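Local coordinates for ABC transporter, substrate binding protein (Mannopine) (PDB 5L9S), which serves as the periplasmic solute-binding component of an ABC transporter, probably for the opine mannopine, at residues N120-Q125 / A134-A139; P143-P148 / V187-G192. All blocks are in the same frame, centred on the assembly; numbering follows the deposited sequence.

Interaction 1: residues N120-Q125 / A134-A139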
loop_
_atom_site.group_PDB
_atom_site.type_symbol
_atom_site.label_atom_id
_atom_site.label_comp_id
_atom_site.label_asym_id
_atom_site.label_seq_id
_atom_site.Cartn_x
_atom_site.Cartn_y
_atom_site.Cartn_z
ATOM N N ASN A 120 -28.264 -14.426 7.867
ATOM C CA ASN A 120 -27.954 -15.580 8.722
ATOM C C ASN A 120 -26.653 -15.402 9.533
ATOM O O ASN A 120 -26.475 -16.088 10.546
ATOM C CB ASN A 120 -27.979 -16.927 7.958
ATOM C CG ASN A 120 -27.162 -17.056 6.684
ATOM O OD1 ASN A 120 -27.353 -18.008 5.911
ATOM N ND2 ASN A 120 -26.206 -16.159 6.442
ATOM N N GLY A 121 -25.791 -14.477 9.104
ATOM C CA GLY A 121 -24.547 -14.158 9.790
ATOM C C GLY A 121 -23.346 -14.917 9.284
ATOM O O GLY A 121 -22.262 -14.796 9.865
ATOM N N SER A 122 -23.523 -15.706 8.197
ATOM C CA SER A 122 -22.451 -16.501 7.594
ATOM C C SER A 122 -21.789 -15.718 6.458
ATOM O O SER A 122 -22.312 -15.674 5.342
ATOM C CB SER A 122 -22.984 -17.843 7.095
ATOM O OG SER A 122 -21.927 -18.674 6.643
ATOM N N ASN A 123 -20.631 -15.121 6.738
ATOM C CA ASN A 123 -19.909 -14.325 5.759
ATOM C C ASN A 123 -18.556 -14.937 5.368
ATOM O O ASN A 123 -17.985 -15.702 6.152
ATOM C CB ASN A 123 -19.768 -12.895 6.260
ATOM C CG ASN A 123 -21.072 -12.278 6.677
ATOM O OD1 ASN A 123 -21.279 -11.954 7.834
ATOM N ND2 ASN A 123 -21.985 -12.126 5.744
ATOM N N PRO A 124 -18.049 -14.670 4.138
ATOM C CA PRO A 124 -16.755 -15.262 3.745
ATOM C C PRO A 124 -15.601 -14.642 4.529
ATOM O O PRO A 124 -15.581 -13.428 4.734
ATOM C CB PRO A 124 -16.642 -14.956 2.246
ATOM C CG PRO A 124 -17.869 -14.212 1.875
ATOM C CD PRO A 124 -18.579 -13.771 3.088
ATOM N N GLN A 125 -14.644 -15.468 4.979
ATOM C CA GLN A 125 -13.538 -14.940 5.782
ATOM C C GLN A 125 -12.156 -15.119 5.135
ATOM O O GLN A 125 -11.193 -14.489 5.573
ATOM C CB GLN A 125 -13.586 -15.510 7.211
ATOM C CG GLN A 125 -14.837 -15.078 8.014
ATOM C CD GLN A 125 -15.073 -13.578 7.987
ATOM O OE1 GLN A 125 -14.257 -12.770 8.442
ATOM N NE2 GLN A 125 -16.203 -13.161 7.441
ATOM N N ALA A 134 -21.177 -22.132 -3.277
ATOM C CA ALA A 134 -22.139 -22.988 -2.601
ATOM C C ALA A 134 -22.562 -22.355 -1.247
ATOM O O ALA A 134 -23.735 -22.016 -1.075
ATOM C CB ALA A 134 -21.542 -24.371 -2.384
ATOM N N LYS A 135 -21.595 -22.141 -0.337
ATOM C CA LYS A 135 -21.801 -21.584 1.001
ATOM C C LYS A 135 -22.020 -20.079 0.989
ATOM O O LYS A 135 -22.715 -19.530 1.848
ATOM C CB LYS A 135 -20.586 -21.923 1.876
ATOM C CG LYS A 135 -20.813 -21.705 3.357
ATOM C CD LYS A 135 -19.643 -22.163 4.200
ATOM C CE LYS A 135 -20.055 -22.184 5.655
ATOM N NZ LYS A 135 -19.306 -21.199 6.490
ATOM N N PHE A 136 -21.362 -19.397 0.051
ATOM C CA PHE A 136 -21.463 -17.945 -0.048
ATOM C C PHE A 136 -21.864 -17.549 -1.443
ATOM O O PHE A 136 -20.983 -17.368 -2.284
ATOM C CB PHE A 136 -20.164 -17.247 0.387
ATOM C CG PHE A 136 -19.649 -17.747 1.708
ATOM C CD1 PHE A 136 -20.257 -17.366 2.898
ATOM C CD2 PHE A 136 -18.588 -18.645 1.763
ATOM C CE1 PHE A 136 -19.808 -17.864 4.115
ATOM C CE2 PHE A 136 -18.139 -19.139 2.986
ATOM C CZ PHE A 136 -18.739 -18.729 4.153
ATOM N N PRO A 137 -23.192 -17.483 -1.733
ATOM C CA PRO A 137 -23.612 -17.098 -3.088
ATOM C C PRO A 137 -23.564 -15.582 -3.307
ATOM O O PRO A 137 -23.338 -14.798 -2.366
ATOM C CB PRO A 137 -25.026 -17.678 -3.208
ATOM C CG PRO A 137 -25.413 -18.133 -1.819
ATOM C CD PRO A 137 -24.358 -17.708 -0.854
ATOM N N GLY A 138 -23.777 -15.201 -4.559
ATOM C CA GLY A 138 -23.757 -13.815 -5.003
ATOM C C GLY A 138 -22.707 -13.512 -6.056
ATOM O O GLY A 138 -21.924 -14.380 -6.470
ATOM N N ALA A 139 -22.683 -12.251 -6.479
ATOM C CA ALA A 139 -21.766 -11.758 -7.482
ATOM C C ALA A 139 -20.420 -11.374 -6.841
ATOM O O ALA A 139 -20.412 -10.818 -5.730
ATOM C CB ALA A 139 -22.396 -10.562 -8.160
#
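Phe-136 carries this contact between two loops, reaching from 134-139 into the backbone of 120-125. Its CG stands beside the backbone N and anti to the carbonyl carbon (chi1 -49°), which lays the ring against Pro-124. From the start of the side chain, Phe-136 CB lies 4.1 Å from Pro-124 CG, and Phe-136 CG approaches the same proline atom at 4.0 Å. Pro-124 CB sits 4.2 Å from the centroid of the Phe-136 ring and 14° off the ring normal, a CH-pi contact over one face. Further out the branches part. CD2 stays near Pro-124 CB and CE2 under Pro-124 CA, while Phe-136 CD1 runs along the peptide backbone, 3.6 Å from Ser-122 O. Phe-136 CE1 meets Asn-123 C at 3.4 Å. Ser-122 OG, approaching obliquely, is also 3.4 Å from Phe-136 CE1. At the tip, Phe-136 CZ ends 3.7 Å from Asn-123 O. That carbonyl also receives a weak hydrogen bond from Gln-125 NE2 within its own loop. The opposite ring face is covered by Lys-135 CG, offset toward the rim, so the ring is sandwiched between the proline and an aliphatic chain. The lysine runs extended alongside and bends at its last torsion, bringing Lys-135 NZ to 3.6 Å from Ser-122 OG. No hydrogen bond joins the loops: the join is a proline CH-pi contact, with peptide groups along the outer end of the ring. Asn-123 starts away from it, and its side chain lies close to a bound acetate. The two loops flank the short helix 127-130, and both Phe-136 and Pro-124 pack on its Asp-129. Pro-124 also touches Tyr-115 of strand 103-116, so the contact draws together the flanks of the connection from that strand to strand 140-143.

Interaction 2: residues P143-P148 / V187-G192; sequences PNFDDP and VWWRTG
Strand 185-189 brings Val-187 in beside strand 140-143, where its backbone is hydrogen-bonded to Phe-142. Trp-188 follows with CB 3.7 Å from Asn-144 CB, and the edge of its indole is turned to Pro-143 O. Trp-189 supplies the aromatic part of the contact. Trp-189 O accepts a nearly straight hydrogen bond (169°) from Asn-144 N at 2.7 Å, the one backbone bond between 143-148 and 187-192, with the donor above the carbonyl plane. The indole, with CG in the crowded position (chi1 64°), lies beside Pro-143, whose CB sits 3.6 Å from the centroid of the Trp-189 six-membered ring, over its face. Phe-145 directs an edge at that ring in an offset edge-to-face pair, planes 87° apart and CE2 3.7 Å from Trp-189 CZ3, while Pro-143 CB covers a face of Phe-145 as well. Trp-189 NE1 is satisfied by Gln-208 O of strand 206-210, on the other side of strand 140-143. Arg-190 bends along the other backbone: NE comes to 3.1 Å from Asn-144 O, a guanidinium face passes over Phe-145 CA, and Arg-190 NH2 makes a salt bridge to Asp-146 OD2 at 3.1 Å, whose hydrogen bond is weak. Thr-191 takes the N-cap position of helix 192-200, without a capping bond from its side chain. Parallel strands joined through helices are the beta-alpha-beta architecture of periplasmic binding proteins, whose ligand cleft is typically lined by such strand-end loops.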
loop_
_atom_site.group_PDB
_atom_site.type_symbol
_atom_site.label_atom_id
_atom_site.label_comp_id
_atom_site.label_asym_id
_atom_site.label_seq_id
_atom_site.Cartn_x
_atom_site.Cartn_y
_atom_site.Cartn_z
ATOM N N PRO A 143 -10.522 -6.037 -8.752
ATOM C CA PRO A 143 -10.041 -4.892 -9.545
ATOM C C PRO A 143 -9.562 -5.328 -10.922
ATOM O O PRO A 143 -9.101 -6.454 -11.132
ATOM C CB PRO A 143 -8.881 -4.336 -8.736
ATOM C CG PRO A 143 -8.437 -5.433 -7.862
ATOM C CD PRO A 143 -9.618 -6.330 -7.618
ATOM N N ASN A 144 -9.731 -4.440 -11.866
ATOM C CA ASN A 144 -9.266 -4.625 -13.221
ATOM C C ASN A 144 -8.445 -3.414 -13.621
ATOM O O ASN A 144 -8.872 -2.550 -14.398
ATOM C CB ASN A 144 -10.390 -4.960 -14.208
ATOM C CG ASN A 144 -9.944 -4.969 -15.656
ATOM O OD1 ASN A 144 -8.896 -5.538 -16.015
ATOM N ND2 ASN A 144 -10.691 -4.265 -16.492
ATOM N N PHE A 145 -7.293 -3.319 -12.982
ATOM C CA PHE A 145 -6.270 -2.351 -13.304
ATOM C C PHE A 145 -5.110 -3.205 -13.808
ATOM O O PHE A 145 -5.134 -4.436 -13.618
ATOM C CB PHE A 145 -5.919 -1.380 -12.156
ATOM C CG PHE A 145 -5.995 -1.849 -10.719
ATOM C CD1 PHE A 145 -5.265 -2.958 -10.292
ATOM C CD2 PHE A 145 -6.689 -1.104 -9.764
ATOM C CE1 PHE A 145 -5.276 -3.340 -8.951
ATOM C CE2 PHE A 145 -6.696 -1.487 -8.426
ATOM C CZ PHE A 145 -5.980 -2.594 -8.028
ATOM N N ASP A 146 -4.180 -2.581 -14.550
ATOM C CA ASP A 146 -3.088 -3.207 -15.292
ATOM C C ASP A 146 -2.267 -4.282 -14.545
ATOM O O ASP A 146 -1.921 -5.276 -15.192
ATOM C CB ASP A 146 -2.171 -2.150 -15.906
ATOM C CG ASP A 146 -2.815 -1.462 -17.102
ATOM O OD1 ASP A 146 -3.228 -2.175 -18.056
ATOM O OD2 ASP A 146 -2.902 -0.218 -17.092
ATOM N N ASP A 147 -1.982 -4.152 -13.236
ATOM C CA ASP A 147 -1.254 -5.263 -12.606
ATOM C C ASP A 147 -2.200 -6.189 -11.845
ATOM O O ASP A 147 -2.863 -5.755 -10.901
ATOM C CB ASP A 147 -0.040 -4.836 -11.747
ATOM C CG ASP A 147 1.009 -5.931 -11.499
ATOM O OD1 ASP A 147 0.615 -7.085 -11.206
ATOM O OD2 ASP A 147 2.219 -5.611 -11.509
ATOM N N PRO A 148 -2.236 -7.484 -12.240
ATOM C CA PRO A 148 -3.137 -8.441 -11.578
ATOM C C PRO A 148 -2.542 -9.251 -10.405
ATOM O O PRO A 148 -3.191 -10.193 -9.934
ATOM C CB PRO A 148 -3.439 -9.396 -12.729
ATOM C CG PRO A 148 -2.134 -9.490 -13.465
ATOM C CD PRO A 148 -1.532 -8.124 -13.380
ATOM N N VAL A 187 -18.466 -7.528 -11.485
ATOM C CA VAL A 187 -17.816 -6.228 -11.377
ATOM C C VAL A 187 -16.288 -6.357 -11.503
ATOM O O VAL A 187 -15.647 -7.050 -10.713
ATOM C CB VAL A 187 -18.259 -5.465 -10.067
ATOM C CG1 VAL A 187 -17.487 -4.156 -9.879
ATOM C CG2 VAL A 187 -19.768 -5.207 -10.036
ATOM N N TRP A 188 -15.717 -5.665 -12.482
ATOM C CA TRP A 188 -14.278 -5.569 -12.689
ATOM C C TRP A 188 -13.969 -4.093 -12.537
ATOM O O TRP A 188 -13.947 -3.352 -13.525
ATOM C CB TRP A 188 -13.893 -6.072 -14.077
ATOM C CG TRP A 188 -13.986 -7.554 -14.251
ATOM C CD1 TRP A 188 -14.895 -8.228 -15.007
ATOM C CD2 TRP A 188 -13.085 -8.545 -13.717
ATOM N NE1 TRP A 188 -14.634 -9.579 -14.964
ATOM C CE2 TRP A 188 -13.513 -9.799 -14.201
ATOM C CE3 TRP A 188 -11.937 -8.488 -12.909
ATOM C CZ2 TRP A 188 -12.867 -10.994 -13.863
ATOM C CZ3 TRP A 188 -11.280 -9.672 -12.602
ATOM C CH2 TRP A 188 -11.753 -10.906 -13.064
ATOM N N TRP A 189 -13.838 -3.643 -11.289
ATOM C CA TRP A 189 -13.626 -2.226 -10.975
ATOM C C TRP A 189 -12.223 -1.697 -11.344
ATOM O O TRP A 189 -11.199 -2.283 -11.000
ATOM C CB TRP A 189 -13.972 -1.903 -9.506
ATOM C CG TRP A 189 -13.121 -2.566 -8.448
ATOM C CD1 TRP A 189 -13.405 -3.723 -7.787
ATOM C CD2 TRP A 189 -11.956 -2.016 -7.811
ATOM N NE1 TRP A 189 -12.484 -3.943 -6.796
ATOM C CE2 TRP A 189 -11.571 -2.920 -6.799
ATOM C CE3 TRP A 189 -11.164 -0.870 -8.031
ATOM C CZ2 TRP A 189 -10.430 -2.717 -6.005
ATOM C CZ3 TRP A 189 -10.048 -0.663 -7.232
ATOM C CH2 TRP A 189 -9.688 -1.583 -6.238
ATOM N N ARG A 190 -12.191 -0.552 -12.022
ATOM C CA ARG A 190 -10.926 0.067 -12.406
ATOM C C ARG A 190 -10.549 1.168 -11.406
ATOM O O ARG A 190 -9.361 1.392 -11.141
ATOM C CB ARG A 190 -10.976 0.561 -13.860
ATOM C CG ARG A 190 -9.596 0.823 -14.440
ATOM C CD ARG A 190 -9.477 0.536 -15.926
ATOM N NE ARG A 190 -8.238 -0.186 -16.222
ATOM C CZ ARG A 190 -7.016 0.345 -16.195
ATOM N NH1 ARG A 190 -6.844 1.625 -15.882
ATOM N NH2 ARG A 190 -5.958 -0.402 -16.475
ATOM N N THR A 191 -11.578 1.783 -10.795
ATOM C CA THR A 191 -11.499 2.876 -9.816
ATOM C C THR A 191 -12.138 2.459 -8.478
ATOM O O THR A 191 -13.034 1.611 -8.457
ATOM C CB THR A 191 -12.273 4.081 -10.441
ATOM O OG1 THR A 191 -11.660 4.447 -11.676
ATOM C CG2 THR A 191 -12.332 5.300 -9.568
ATOM N N GLY A 192 -11.719 3.122 -7.395
ATOM C CA GLY A 192 -12.310 2.964 -6.071
ATOM C C GLY A 192 -13.767 3.385 -6.078
ATOM O O GLY A 192 -14.610 2.718 -5.467
#

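Overall arrangement
The two contacts follow one another along the chain: interaction 1 closes at 134-139, strand 140-143 comes next, and interaction 2 opens at the end of that strand. Their centres are about 23 Å apart, and they have no contact beyond their succession along the chain. Interaction 1 is peripheral, its centre about 27 Å from that of the chain; interaction 2 lies nearer the middle, at about 15 Å. Strand 140-143 thus runs from a loop join at the outer end to an aromatic and polar join at the inner end, the side where this family usually places its ligand cleft. The acetate near Asn-123, probably from the crystallisation liquor, lies at interaction 1.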